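Local coordinates for protein RNA-directed RNA polymerase (Infectious pancreatic necrosis virus, PDB 3ZED) that probably synthesises the viral RNA as an RNA-dependent RNA polymerase, occurring both free and covalently attached to the genomic RNA, and interacts with the capsid protein VP3, at residues P187-Y192 with I486-E490; Y237-V241 with H329-M334; C410-Q416 with A448-D454. All blocks are in the same frame, centred on the assembly; numbering follows the deposited sequence.

The three contacts follow one another through the polymerase fold. Contact 1 and contact 3 have centres 16 Å apart and touch chiefly around His414, whose CD2 lies 3.6 Å from Ile486 CD1 and 3.8 Å from Pro187 CG. Contact 3 meets contact 2 through Leu332, whose CD2 is 3.7 Å from Met415 CE. Contacts 1 and 2, at the two ends, have centres 30 Å apart and do not touch. Along the chain, 187-192 with 486-490 closes a loop that encloses both other contacts. Thr411 of contact 3 lies about 8 Å (side chain) from a bound potassium ion, and the side chain of His329 of contact 2 lies about 9 Å from Gly248, predicted to bind GTP.

Contact 1: residues P187-Y192 with I486-E490; sequences PKTVGY and IVVAE
Residues 187-190 form a single short turn of helix that ends in a Schellman motif. Gly191 is the C-prime residue, with phi/psi of 120/19, and Tyr192 N donates to Pro187 O at 2.9 Å. At these backbone angles a CB on residue 191 would clash with the carbonyl oxygen before it. Tyr192 then leaves in an extended conformation (-112/138). Opposite lies 486-490, regular helix throughout and bonded internally by Glu490 N to Ile486 O (3.0 Å); the nearest CA atoms are those of Pro187 and Ile486, 8.1 Å apart. Tyr192 points its CB toward the helix with chi1 m and chi2 near -90°, so its hydroxyl reaches Glu490 and donates from OH to OE2 at 2.7 Å. Glu490 (m, m) curls back to receive it. Water 1 donates to the same OE2 at 2.7 Å and, weakly, to Val190 O at 3.4 Å, while Glu490 OE1 forms a salt bridge with Lys510. Around this polar link the packing is apolar: Tyr192 CZ lies 4.4 Å from Ala489 CB, Val190 CG1 4.3 Å from Ile486 CG2, and Pro187 CG 4.3 Å from Ile486 CD1. The arrangement is a Schellman-terminated helical turn docked on helix 476-493, which is consistent with the motif B helix of the polymerase palm.

Contact 2: residues Y237-V241 with H329-M334; sequences YLPHV and HLLLSM
The packing is almost wholly apolar. Leu238, Pro239 and His240 run in a polyproline II-like extended conformation (-72/155, -68/155 and -66/139), and Val241 continues extended at -123/157, so this loop lies across one face of the helical segment 329-334. The closest CA atoms are Pro239 and Ser333, 6.3 Å apart. Pro239 (C-gamma exo) points toward the helix: its CG is 3.6 Å from Ser333 CB and 3.8 Å from Met334 N, while its CD lies 4.0 Å from Met334 CG and 4.1 Å from Leu330 CD1. Leu238 (m, t) sets out sideways, but its CD2 reaches Leu330 CD1 and Met334 SD, each at 4.1 Å. Leu330 is t, p and Met334 m, t, p. The residues touched by the proline, 330, 333 and 334, are spaced as neighbours on one helical face.

The one aromatic contact lies at the other end of the segment 237-241: Val241 CG1 is 4.3 Å from His329 CD2, at the edge of the ring and near its plane, with His329 chi1 t.

The hydrogen bonds of Ser333 lie within its own helix. Ser333 (m) donates from OG to His329 O at 2.7 Å, and Ser333 N donates to that same oxygen at 3.0 Å; the hydroxyl is thereby turned back onto its own helix, and CB faces the proline.

Leu264 of helix 260-278 covers both Leu238 and Leu330, while Tyr237 stacks on an aromatic side chain of the VP3 chain. The arrangement is thus an extended proline-centred loop packed on helix 326-340, beside the VP3 contact and the predicted GTP-binding loop.

Contact 3: residues C410-Q416 with A448-D454; sequences CTPQHMQ and APSMVVD
Unusually, the capping box at the start of helix 412-426 uses a histidine. Thr411, at the N-cap with chi1 p, accepts from His414 N at OG1 (3.2 Å), and Thr411 N donates to His414 ND1 (3.0 Å), with His414 chi1 m. The facing end of helix 438-452 is kinked and weakly bonded; the short segment axes approach to 8.4 Å, with 136° between N-to-C directions. Pro412 and Pro449 form the closest register, CA to CA 5.0 Å, with Pro412 O 3.3 Å from Pro449 CB. Met415, all t, extends across: its SD lies 3.5 Å from Val452 CG2, 3.8 Å from Val453 CG2 and 3.9 Å from Pro449 CA. Val453 (t) presses CG1 on the chain before the helix, 3.4 Å from both Thr411 C and Pro412 N. Asp454, turned to phi/psi 57/40, places OD2 3.2 Å from Pro412 CD, and its OD1 is hydrogen-bonded to Gly468 N. Water 2 lies 2.8 Å from Asp454 OD2 and 2.9 Å from Cys410 O. Thus helix start packs on helix end inside the catalytic polymerase region. Leu782 of helix 781-789 covers both prolines, Leu332 of helix 326-340 packs on Met415 and Val452, and helix 476-493 touches Cys410, His414 and Met415.

Contact 1: residues P187-Y192 with I486-E490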
ATOM      1  N   PRO B 187       0.008  -1.564 -20.637  1.00 49.33           N
ATOM      2  CA  PRO B 187      -0.922  -2.669 -20.973  1.00 49.59           C
ATOM      3  C   PRO B 187      -1.212  -2.795 -22.486  1.00 54.37           C
ATOM      4  O   PRO B 187      -1.321  -3.919 -22.989  1.00 54.10           O
ATOM      5  CB  PRO B 187      -2.190  -2.285 -20.216  1.00 51.01           C
ATOM      6  CG  PRO B 187      -1.689  -1.501 -19.033  1.00 53.47           C
ATOM      7  CD  PRO B 187      -0.553  -0.686 -19.584  1.00 49.53           C
ATOM      8  N   LYS B 188      -1.298  -1.644 -23.216  1.00 51.08           N
ATOM      9  CA  LYS B 188      -1.541  -1.627 -24.661  1.00 52.00           C
ATOM     10  C   LYS B 188      -0.409  -2.376 -25.411  1.00 56.06           C
ATOM     11  O   LYS B 188      -0.716  -3.205 -26.266  1.00 56.01           O
ATOM     12  CB  LYS B 188      -1.710  -0.186 -25.189  1.00 54.40           C
ATOM     13  CG  LYS B 188      -1.930  -0.106 -26.696  1.00 64.82           C
ATOM     14  CD  LYS B 188      -1.998   1.329 -27.189  1.00 72.08           C
ATOM     15  CE  LYS B 188      -2.083   1.434 -28.696  1.00 81.96           C
ATOM     16  NZ  LYS B 188      -1.824   2.817 -29.181  1.00 87.74           N
ATOM     17  N   THR B 189       0.875  -2.110 -25.062  1.00 52.62           N
ATOM     18  CA  THR B 189       2.059  -2.749 -25.668  1.00 52.78           C
ATOM     19  C   THR B 189       2.009  -4.276 -25.434  1.00 56.78           C
ATOM     20  O   THR B 189       2.335  -5.026 -26.348  1.00 57.77           O
ATOM     21  CB  THR B 189       3.359  -2.103 -25.118  1.00 58.25           C
ATOM     22  OG1 THR B 189       3.394  -0.740 -25.531  1.00 62.46           O
ATOM     23  CG2 THR B 189       4.647  -2.789 -25.596  1.00 50.92           C
ATOM     24  N   VAL B 190       1.575  -4.724 -24.233  1.00 52.56           N
ATOM     25  CA  VAL B 190       1.444  -6.146 -23.872  1.00 51.46           C
ATOM     26  C   VAL B 190       0.302  -6.793 -24.717  1.00 56.65           C
ATOM     27  O   VAL B 190       0.401  -7.966 -25.086  1.00 57.11           O
ATOM     28  CB  VAL B 190       1.260  -6.349 -22.340  1.00 52.76           C
ATOM     29  CG1 VAL B 190       1.157  -7.833 -21.970  1.00 52.36           C
ATOM     30  CG2 VAL B 190       2.397  -5.688 -21.563  1.00 51.02           C
ATOM     31  N   GLY B 191      -0.726  -6.007 -25.047  1.00 53.42           N
ATOM     32  CA  GLY B 191      -1.833  -6.458 -25.879  1.00 55.16           C
ATOM     33  C   GLY B 191      -3.213  -6.401 -25.257  1.00 59.89           C
ATOM     34  O   GLY B 191      -4.132  -7.061 -25.759  1.00 61.56           O
ATOM     35  N   TYR B 192      -3.383  -5.601 -24.179  1.00 53.95           N
ATOM     36  CA  TYR B 192      -4.676  -5.474 -23.505  1.00 53.25           C
ATOM     37  C   TYR B 192      -5.294  -4.100 -23.663  1.00 58.00           C
ATOM     38  O   TYR B 192      -4.607  -3.088 -23.506  1.00 58.19           O
ATOM     39  CB  TYR B 192      -4.562  -5.764 -21.995  1.00 51.92           C
ATOM     40  CG  TYR B 192      -4.122  -7.166 -21.641  1.00 53.32           C
ATOM     41  CD1 TYR B 192      -5.055  -8.186 -21.455  1.00 55.30           C
ATOM     42  CD2 TYR B 192      -2.779  -7.463 -21.438  1.00 52.95           C
ATOM     43  CE1 TYR B 192      -4.658  -9.477 -21.127  1.00 53.35           C
ATOM     44  CE2 TYR B 192      -2.368  -8.756 -21.116  1.00 53.56           C
ATOM     45  CZ  TYR B 192      -3.313  -9.755 -20.951  1.00 59.69           C
ATOM     46  OH  TYR B 192      -2.914 -11.024 -20.629  1.00 59.48           O
ATOM     47  N   ILE B 486      -1.731  -8.957 -14.624  1.00 41.91           N
ATOM     48  CA  ILE B 486      -1.199  -9.070 -15.980  1.00 43.50           C
ATOM     49  C   ILE B 486      -0.247 -10.281 -16.058  1.00 48.57           C
ATOM     50  O   ILE B 486      -0.365 -11.090 -16.985  1.00 49.98           O
ATOM     51  CB  ILE B 486      -0.516  -7.742 -16.434  1.00 46.18           C
ATOM     52  CG1 ILE B 486      -1.566  -6.622 -16.606  1.00 46.21           C
ATOM     53  CG2 ILE B 486       0.346  -7.961 -17.714  1.00 46.88           C
ATOM     54  CD1 ILE B 486      -1.022  -5.184 -16.843  1.00 52.03           C
ATOM     55  N   VAL B 487       0.670 -10.413 -15.071  1.00 43.50           N
ATOM     56  CA  VAL B 487       1.624 -11.520 -15.010  1.00 43.87           C
ATOM     57  C   VAL B 487       0.841 -12.864 -14.902  1.00 46.17           C
ATOM     58  O   VAL B 487       1.130 -13.797 -15.653  1.00 46.54           O
ATOM     59  CB  VAL B 487       2.671 -11.328 -13.862  1.00 47.19           C
ATOM     60  CG1 VAL B 487       3.528 -12.579 -13.656  1.00 47.76           C
ATOM     61  CG2 VAL B 487       3.560 -10.111 -14.117  1.00 46.62           C
ATOM     62  N   VAL B 488      -0.184 -12.919 -14.030  1.00 42.03           N
ATOM     63  CA  VAL B 488      -1.012 -14.122 -13.807  1.00 41.98           C
ATOM     64  C   VAL B 488      -1.828 -14.447 -15.073  1.00 46.82           C
ATOM     65  O   VAL B 488      -1.827 -15.604 -15.485  1.00 48.96           O
ATOM     66  CB  VAL B 488      -1.902 -14.009 -12.534  1.00 43.72           C
ATOM     67  CG1 VAL B 488      -2.926 -15.140 -12.451  1.00 44.05           C
ATOM     68  CG2 VAL B 488      -1.037 -13.984 -11.280  1.00 41.39           C
ATOM     69  N   ALA B 489      -2.467 -13.440 -15.710  1.00 40.85           N
ATOM     70  CA  ALA B 489      -3.223 -13.638 -16.957  1.00 41.62           C
ATOM     71  C   ALA B 489      -2.329 -14.238 -18.064  1.00 46.30           C
ATOM     72  O   ALA B 489      -2.776 -15.109 -18.810  1.00 46.74           O
ATOM     73  CB  ALA B 489      -3.816 -12.323 -17.425  1.00 42.13           C
ATOM     74  N   GLU B 490      -1.062 -13.784 -18.145  1.00 43.20           N
ATOM     75  CA  GLU B 490      -0.095 -14.267 -19.132  1.00 43.96           C
ATOM     76  C   GLU B 490       0.372 -15.686 -18.784  1.00 47.93           C
ATOM     77  O   GLU B 490       0.601 -16.468 -19.690  1.00 49.49           O
ATOM     78  CB  GLU B 490       1.095 -13.300 -19.278  1.00 44.54           C
ATOM     79  CG  GLU B 490       0.748 -12.044 -20.063  1.00 49.95           C
ATOM     80  CD  GLU B 490       0.335 -12.266 -21.504  1.00 65.91           C
ATOM     81  OE1 GLU B 490       0.934 -13.130 -22.189  1.00 50.31           O
ATOM     82  OE2 GLU B 490      -0.603 -11.569 -21.949  1.00 65.19           O
TER
HETATM   83  O   HOH W   1      -1.106 -10.966 -24.511  1.00 63.74           O

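Contact 2: residues Y237-V241 with H329-M334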
ATOM      1  N   TYR B 237     -17.333  13.335   4.644  1.00 53.56           N
ATOM      2  CA  TYR B 237     -17.333  12.227   3.678  1.00 52.33           C
ATOM      3  C   TYR B 237     -15.937  12.052   3.043  1.00 54.60           C
ATOM      4  O   TYR B 237     -15.757  11.202   2.170  1.00 53.01           O
ATOM      5  CB  TYR B 237     -18.393  12.446   2.588  1.00 55.07           C
ATOM      6  CG  TYR B 237     -19.807  12.386   3.111  1.00 58.94           C
ATOM      7  CD1 TYR B 237     -20.491  11.175   3.187  1.00 60.87           C
ATOM      8  CD2 TYR B 237     -20.458  13.537   3.556  1.00 60.89           C
ATOM      9  CE1 TYR B 237     -21.799  11.113   3.667  1.00 61.82           C
ATOM     10  CE2 TYR B 237     -21.752  13.483   4.068  1.00 62.80           C
ATOM     11  CZ  TYR B 237     -22.425  12.274   4.105  1.00 68.64           C
ATOM     12  OH  TYR B 237     -23.713  12.231   4.575  1.00 69.57           O
ATOM     13  N   LEU B 238     -14.955  12.867   3.478  1.00 51.51           N
ATOM     14  CA  LEU B 238     -13.567  12.791   3.011  1.00 50.20           C
ATOM     15  C   LEU B 238     -12.904  11.550   3.569  1.00 56.07           C
ATOM     16  O   LEU B 238     -13.312  11.096   4.644  1.00 56.58           O
ATOM     17  CB  LEU B 238     -12.757  14.032   3.452  1.00 50.41           C
ATOM     18  CG  LEU B 238     -13.101  15.381   2.827  1.00 56.49           C
ATOM     19  CD1 LEU B 238     -12.469  16.500   3.622  1.00 57.08           C
ATOM     20  CD2 LEU B 238     -12.642  15.450   1.363  1.00 59.27           C
ATOM     21  N   PRO B 239     -11.855  10.996   2.907  1.00 52.62           N
ATOM     22  CA  PRO B 239     -11.178   9.819   3.481  1.00 50.64           C
ATOM     23  C   PRO B 239     -10.410  10.154   4.766  1.00 56.72           C
ATOM     24  O   PRO B 239     -10.008  11.298   4.968  1.00 56.41           O
ATOM     25  CB  PRO B 239     -10.205   9.394   2.365  1.00 50.70           C
ATOM     26  CG  PRO B 239     -10.677  10.091   1.132  1.00 55.89           C
ATOM     27  CD  PRO B 239     -11.249  11.382   1.610  1.00 52.95           C
ATOM     28  N   HIS B 240     -10.212   9.150   5.631  1.00 55.71           N
ATOM     29  CA  HIS B 240      -9.399   9.281   6.836  1.00 57.70           C
ATOM     30  C   HIS B 240      -7.938   9.523   6.431  1.00 58.33           C
ATOM     31  O   HIS B 240      -7.465   8.928   5.455  1.00 55.44           O
ATOM     32  CB  HIS B 240      -9.519   8.001   7.699  1.00 59.84           C
ATOM     33  CG  HIS B 240      -8.462   7.855   8.758  1.00 64.63           C
ATOM     34  ND1 HIS B 240      -8.595   8.459  10.005  1.00 68.25           N
ATOM     35  CD2 HIS B 240      -7.285   7.181   8.722  1.00 66.30           C
ATOM     36  CE1 HIS B 240      -7.501   8.130  10.680  1.00 67.40           C
ATOM     37  NE2 HIS B 240      -6.687   7.359   9.950  1.00 66.50           N
ATOM     38  N   VAL B 241      -7.249  10.426   7.143  1.00 55.21           N
ATOM     39  CA  VAL B 241      -5.829  10.690   6.900  1.00 55.49           C
ATOM     40  C   VAL B 241      -5.050  10.449   8.213  1.00 60.49           C
ATOM     41  O   VAL B 241      -5.641  10.504   9.301  1.00 60.36           O
ATOM     42  CB  VAL B 241      -5.511  12.087   6.287  1.00 60.95           C
ATOM     43  CG1 VAL B 241      -6.112  12.251   4.893  1.00 61.08           C
ATOM     44  CG2 VAL B 241      -5.939  13.223   7.203  1.00 62.42           C
ATOM     45  N   HIS B 329      -2.911  13.431  -2.460  1.00 44.97           N
ATOM     46  CA  HIS B 329      -3.330  12.241  -1.711  1.00 44.19           C
ATOM     47  C   HIS B 329      -4.849  12.272  -1.442  1.00 50.13           C
ATOM     48  O   HIS B 329      -5.513  11.254  -1.613  1.00 51.72           O
ATOM     49  CB  HIS B 329      -2.552  12.123  -0.387  1.00 44.35           C
ATOM     50  CG  HIS B 329      -2.986  10.949   0.426  1.00 47.09           C
ATOM     51  ND1 HIS B 329      -2.660   9.653   0.046  1.00 47.98           N
ATOM     52  CD2 HIS B 329      -3.760  10.898   1.536  1.00 48.70           C
ATOM     53  CE1 HIS B 329      -3.228   8.864   0.940  1.00 46.39           C
ATOM     54  NE2 HIS B 329      -3.886   9.563   1.863  1.00 47.32           N
ATOM     55  N   LEU B 330      -5.386  13.444  -1.060  1.00 45.65           N
ATOM     56  CA  LEU B 330      -6.797  13.658  -0.748  1.00 45.76           C
ATOM     57  C   LEU B 330      -7.683  13.420  -1.992  1.00 48.76           C
ATOM     58  O   LEU B 330      -8.663  12.683  -1.911  1.00 45.92           O
ATOM     59  CB  LEU B 330      -6.964  15.094  -0.202  1.00 47.57           C
ATOM     60  CG  LEU B 330      -8.275  15.493   0.503  1.00 53.76           C
ATOM     61  CD1 LEU B 330      -8.607  14.553   1.698  1.00 52.81           C
ATOM     62  CD2 LEU B 330      -8.203  16.943   0.962  1.00 56.11           C
ATOM     63  N   LEU B 331      -7.303  13.998  -3.148  1.00 48.45           N
ATOM     64  CA  LEU B 331      -8.040  13.860  -4.419  1.00 48.54           C
ATOM     65  C   LEU B 331      -8.027  12.406  -4.940  1.00 51.03           C
ATOM     66  O   LEU B 331      -9.066  11.911  -5.370  1.00 50.84           O
ATOM     67  CB  LEU B 331      -7.476  14.813  -5.484  1.00 48.68           C
ATOM     68  CG  LEU B 331      -7.652  16.317  -5.236  1.00 53.46           C
ATOM     69  CD1 LEU B 331      -6.760  17.131  -6.187  1.00 54.27           C
ATOM     70  CD2 LEU B 331      -9.112  16.750  -5.367  1.00 55.39           C
ATOM     71  N   LEU B 332      -6.876  11.721  -4.857  1.00 46.36           N
ATOM     72  CA  LEU B 332      -6.745  10.324  -5.271  1.00 44.53           C
ATOM     73  C   LEU B 332      -7.587   9.396  -4.379  1.00 46.44           C
ATOM     74  O   LEU B 332      -8.279   8.511  -4.887  1.00 45.44           O
ATOM     75  CB  LEU B 332      -5.258   9.857  -5.224  1.00 43.04           C
ATOM     76  CG  LEU B 332      -4.286  10.403  -6.265  1.00 47.26           C
ATOM     77  CD1 LEU B 332      -2.910   9.874  -6.028  1.00 45.82           C
ATOM     78  CD2 LEU B 332      -4.717  10.057  -7.677  1.00 49.90           C
ATOM     79  N   SER B 333      -7.513   9.612  -3.049  1.00 42.00           N
ATOM     80  CA  SER B 333      -8.196   8.810  -2.026  1.00 41.08           C
ATOM     81  C   SER B 333      -9.695   8.943  -2.130  1.00 43.43           C
ATOM     82  O   SER B 333     -10.386   7.988  -1.787  1.00 42.87           O
ATOM     83  CB  SER B 333      -7.719   9.182  -0.625  1.00 45.15           C
ATOM     84  OG  SER B 333      -6.340   8.881  -0.522  1.00 54.84           O
ATOM     85  N   MET B 334     -10.199  10.087  -2.643  1.00 40.30           N
ATOM     86  CA  MET B 334     -11.632  10.295  -2.876  1.00 40.35           C
ATOM     87  C   MET B 334     -12.162   9.328  -3.978  1.00 46.16           C
ATOM     88  O   MET B 334     -13.338   8.998  -3.978  1.00 45.48           O
ATOM     89  CB  MET B 334     -11.909  11.753  -3.260  1.00 43.34           C
ATOM     90  CG  MET B 334     -11.980  12.674  -2.076  1.00 46.78           C
ATOM     91  SD  MET B 334     -12.024  14.430  -2.528  1.00 52.32           S
ATOM     92  CE  MET B 334     -13.659  14.559  -3.235  1.00 50.24           C
TER

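Contact 3: residues C410-Q416 with A448-D454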
ATOM      1  N   CYS B 410       5.611   0.108 -12.855  1.00 40.95           N
ATOM      2  CA  CYS B 410       4.373   0.814 -13.161  1.00 41.74           C
ATOM      3  C   CYS B 410       4.555   1.936 -14.178  1.00 48.09           C
ATOM      4  O   CYS B 410       5.464   2.755 -14.061  1.00 49.54           O
ATOM      5  CB  CYS B 410       3.742   1.336 -11.879  1.00 40.86           C
ATOM      6  SG  CYS B 410       2.003   1.795 -12.044  1.00 45.20           S
ATOM      7  N   THR B 411       3.689   1.943 -15.201  1.00 45.29           N
ATOM      8  CA  THR B 411       3.612   3.009 -16.190  1.00 46.19           C
ATOM      9  C   THR B 411       2.396   3.877 -15.825  1.00 52.10           C
ATOM     10  O   THR B 411       1.455   3.345 -15.215  1.00 50.85           O
ATOM     11  CB  THR B 411       3.487   2.484 -17.641  1.00 49.00           C
ATOM     12  OG1 THR B 411       2.197   1.896 -17.812  1.00 41.51           O
ATOM     13  CG2 THR B 411       4.609   1.523 -18.040  1.00 49.09           C
ATOM     14  N   PRO B 412       2.322   5.172 -16.239  1.00 49.24           N
ATOM     15  CA  PRO B 412       1.099   5.950 -15.962  1.00 49.12           C
ATOM     16  C   PRO B 412      -0.148   5.243 -16.523  1.00 50.54           C
ATOM     17  O   PRO B 412      -1.216   5.323 -15.917  1.00 50.01           O
ATOM     18  CB  PRO B 412       1.371   7.289 -16.654  1.00 52.62           C
ATOM     19  CG  PRO B 412       2.886   7.392 -16.676  1.00 57.81           C
ATOM     20  CD  PRO B 412       3.327   5.983 -16.959  1.00 52.10           C
ATOM     21  N   GLN B 413       0.025   4.464 -17.618  1.00 46.18           N
ATOM     22  CA  GLN B 413      -1.023   3.702 -18.302  1.00 46.65           C
ATOM     23  C   GLN B 413      -1.567   2.554 -17.449  1.00 49.69           C
ATOM     24  O   GLN B 413      -2.743   2.226 -17.588  1.00 51.79           O
ATOM     25  CB  GLN B 413      -0.540   3.185 -19.668  1.00 49.15           C
ATOM     26  CG  GLN B 413      -0.448   4.313 -20.746  1.00 50.81           C
ATOM     27  CD  GLN B 413       0.754   5.238 -20.560  1.00 60.18           C
ATOM     28  OE1 GLN B 413       1.774   4.871 -19.949  1.00 51.62           O
ATOM     29  NE2 GLN B 413       0.651   6.469 -21.037  1.00 50.49           N
ATOM     30  N   HIS B 414      -0.749   1.965 -16.560  1.00 43.50           N
ATOM     31  CA  HIS B 414      -1.229   0.940 -15.620  1.00 41.56           C
ATOM     32  C   HIS B 414      -2.221   1.576 -14.643  1.00 44.88           C
ATOM     33  O   HIS B 414      -3.297   1.023 -14.412  1.00 44.78           O
ATOM     34  CB  HIS B 414      -0.076   0.303 -14.841  1.00 39.91           C
ATOM     35  CG  HIS B 414       0.719  -0.689 -15.618  1.00 42.80           C
ATOM     36  ND1 HIS B 414       1.972  -0.370 -16.110  1.00 44.80           N
ATOM     37  CD2 HIS B 414       0.433  -1.976 -15.934  1.00 43.58           C
ATOM     38  CE1 HIS B 414       2.409  -1.467 -16.719  1.00 44.14           C
ATOM     39  NE2 HIS B 414       1.518  -2.462 -16.637  1.00 44.07           N
ATOM     40  N   MET B 415      -1.870   2.763 -14.097  1.00 39.88           N
ATOM     41  CA  MET B 415      -2.754   3.466 -13.165  1.00 39.35           C
ATOM     42  C   MET B 415      -4.018   3.949 -13.878  1.00 45.72           C
ATOM     43  O   MET B 415      -5.095   3.921 -13.288  1.00 45.57           O
ATOM     44  CB  MET B 415      -2.031   4.638 -12.491  1.00 40.44           C
ATOM     45  CG  MET B 415      -2.907   5.370 -11.508  1.00 41.99           C
ATOM     46  SD  MET B 415      -1.949   6.392 -10.410  1.00 44.99           S
ATOM     47  CE  MET B 415      -3.267   7.297  -9.653  1.00 41.89           C
ATOM     48  N   GLN B 416      -3.882   4.381 -15.148  1.00 43.41           N
ATOM     49  CA  GLN B 416      -5.008   4.824 -15.953  1.00 43.86           C
ATOM     50  C   GLN B 416      -6.021   3.674 -16.138  1.00 47.53           C
ATOM     51  O   GLN B 416      -7.223   3.915 -16.052  1.00 45.97           O
ATOM     52  CB  GLN B 416      -4.514   5.344 -17.300  1.00 45.60           C
ATOM     53  CG  GLN B 416      -5.598   6.061 -18.094  1.00 47.47           C
ATOM     54  CD  GLN B 416      -5.024   6.650 -19.336  1.00 56.27           C
ATOM     55  OE1 GLN B 416      -4.439   5.946 -20.166  1.00 49.00           O
ATOM     56  NE2 GLN B 416      -5.171   7.950 -19.484  1.00 44.23           N
ATOM     57  N   ALA B 448      -4.384  12.629 -13.142  1.00 49.92           N
ATOM     58  CA  ALA B 448      -3.937  11.930 -11.930  1.00 48.12           C
ATOM     59  C   ALA B 448      -2.844  10.868 -12.174  1.00 50.08           C
ATOM     60  O   ALA B 448      -1.866  10.919 -11.441  1.00 49.34           O
ATOM     61  CB  ALA B 448      -5.115  11.302 -11.193  1.00 48.43           C
ATOM     62  N   PRO B 449      -2.918   9.938 -13.163  1.00 45.92           N
ATOM     63  CA  PRO B 449      -1.837   8.953 -13.312  1.00 44.47           C
ATOM     64  C   PRO B 449      -0.439   9.567 -13.481  1.00 49.34           C
ATOM     65  O   PRO B 449       0.513   8.981 -12.953  1.00 46.75           O
ATOM     66  CB  PRO B 449      -2.257   8.148 -14.543  1.00 46.47           C
ATOM     67  CG  PRO B 449      -3.755   8.247 -14.560  1.00 51.95           C
ATOM     68  CD  PRO B 449      -4.000   9.674 -14.142  1.00 48.46           C
ATOM     69  N   SER B 450      -0.309  10.760 -14.126  1.00 48.12           N
ATOM     70  CA  SER B 450       1.007  11.398 -14.333  1.00 48.54           C
ATOM     71  C   SER B 450       1.433  12.273 -13.163  1.00 52.28           C
ATOM     72  O   SER B 450       2.554  12.791 -13.154  1.00 51.95           O
ATOM     73  CB  SER B 450       1.045  12.192 -15.632  1.00 51.22           C
ATOM     74  OG  SER B 450       1.266  11.299 -16.707  1.00 56.62           O
ATOM     75  N   MET B 451       0.589  12.391 -12.159  1.00 49.89           N
ATOM     76  CA  MET B 451       0.965  13.145 -10.976  1.00 51.09           C
ATOM     77  C   MET B 451       1.755  12.267 -10.002  1.00 50.71           C
ATOM     78  O   MET B 451       2.546  12.789  -9.226  1.00 48.66           O
ATOM     79  CB  MET B 451      -0.269  13.733 -10.303  1.00 54.91           C
ATOM     80  CG  MET B 451      -0.786  14.970 -11.021  1.00 62.56           C
ATOM     81  SD  MET B 451      -2.340  15.437 -10.270  1.00 70.06           S
ATOM     82  CE  MET B 451      -1.767  16.557  -9.027  1.00 67.32           C
ATOM     83  N   VAL B 452       1.546  10.941 -10.039  1.00 47.22           N
ATOM     84  CA  VAL B 452       2.196  10.039  -9.075  1.00 45.94           C
ATOM     85  C   VAL B 452       2.977   8.895  -9.778  1.00 48.10           C
ATOM     86  O   VAL B 452       3.672   8.143  -9.096  1.00 46.96           O
ATOM     87  CB  VAL B 452       1.198   9.498  -8.006  1.00 48.55           C
ATOM     88  CG1 VAL B 452       0.600  10.638  -7.185  1.00 49.42           C
ATOM     89  CG2 VAL B 452       0.099   8.642  -8.620  1.00 47.72           C
ATOM     90  N   VAL B 453       2.899   8.794 -11.130  1.00 44.59           N
ATOM     91  CA  VAL B 453       3.631   7.762 -11.891  1.00 43.97           C
ATOM     92  C   VAL B 453       4.510   8.441 -12.940  1.00 49.57           C
ATOM     93  O   VAL B 453       4.010   9.236 -13.753  1.00 49.86           O
ATOM     94  CB  VAL B 453       2.736   6.668 -12.534  1.00 46.44           C
ATOM     95  CG1 VAL B 453       3.595   5.522 -13.068  1.00 45.21           C
ATOM     96  CG2 VAL B 453       1.651   6.160 -11.569  1.00 44.90           C
ATOM     97  N   ASP B 454       5.839   8.106 -12.912  1.00 45.83           N
ATOM     98  CA  ASP B 454       6.898   8.625 -13.794  1.00 46.09           C
ATOM     99  C   ASP B 454       6.971  10.148 -13.728  1.00 51.71           C
ATOM    100  O   ASP B 454       7.159  10.803 -14.759  1.00 53.04           O
ATOM    101  CB  ASP B 454       6.702   8.161 -15.266  1.00 48.14           C
ATOM    102  CG  ASP B 454       6.981   6.698 -15.545  1.00 58.43           C
ATOM    103  OD1 ASP B 454       7.737   6.073 -14.766  1.00 59.35           O
ATOM    104  OD2 ASP B 454       6.465   6.182 -16.555  1.00 67.87           O
TER
HETATM  105  O   HOH W   2       7.320   3.575 -16.195  1.00 45.97           O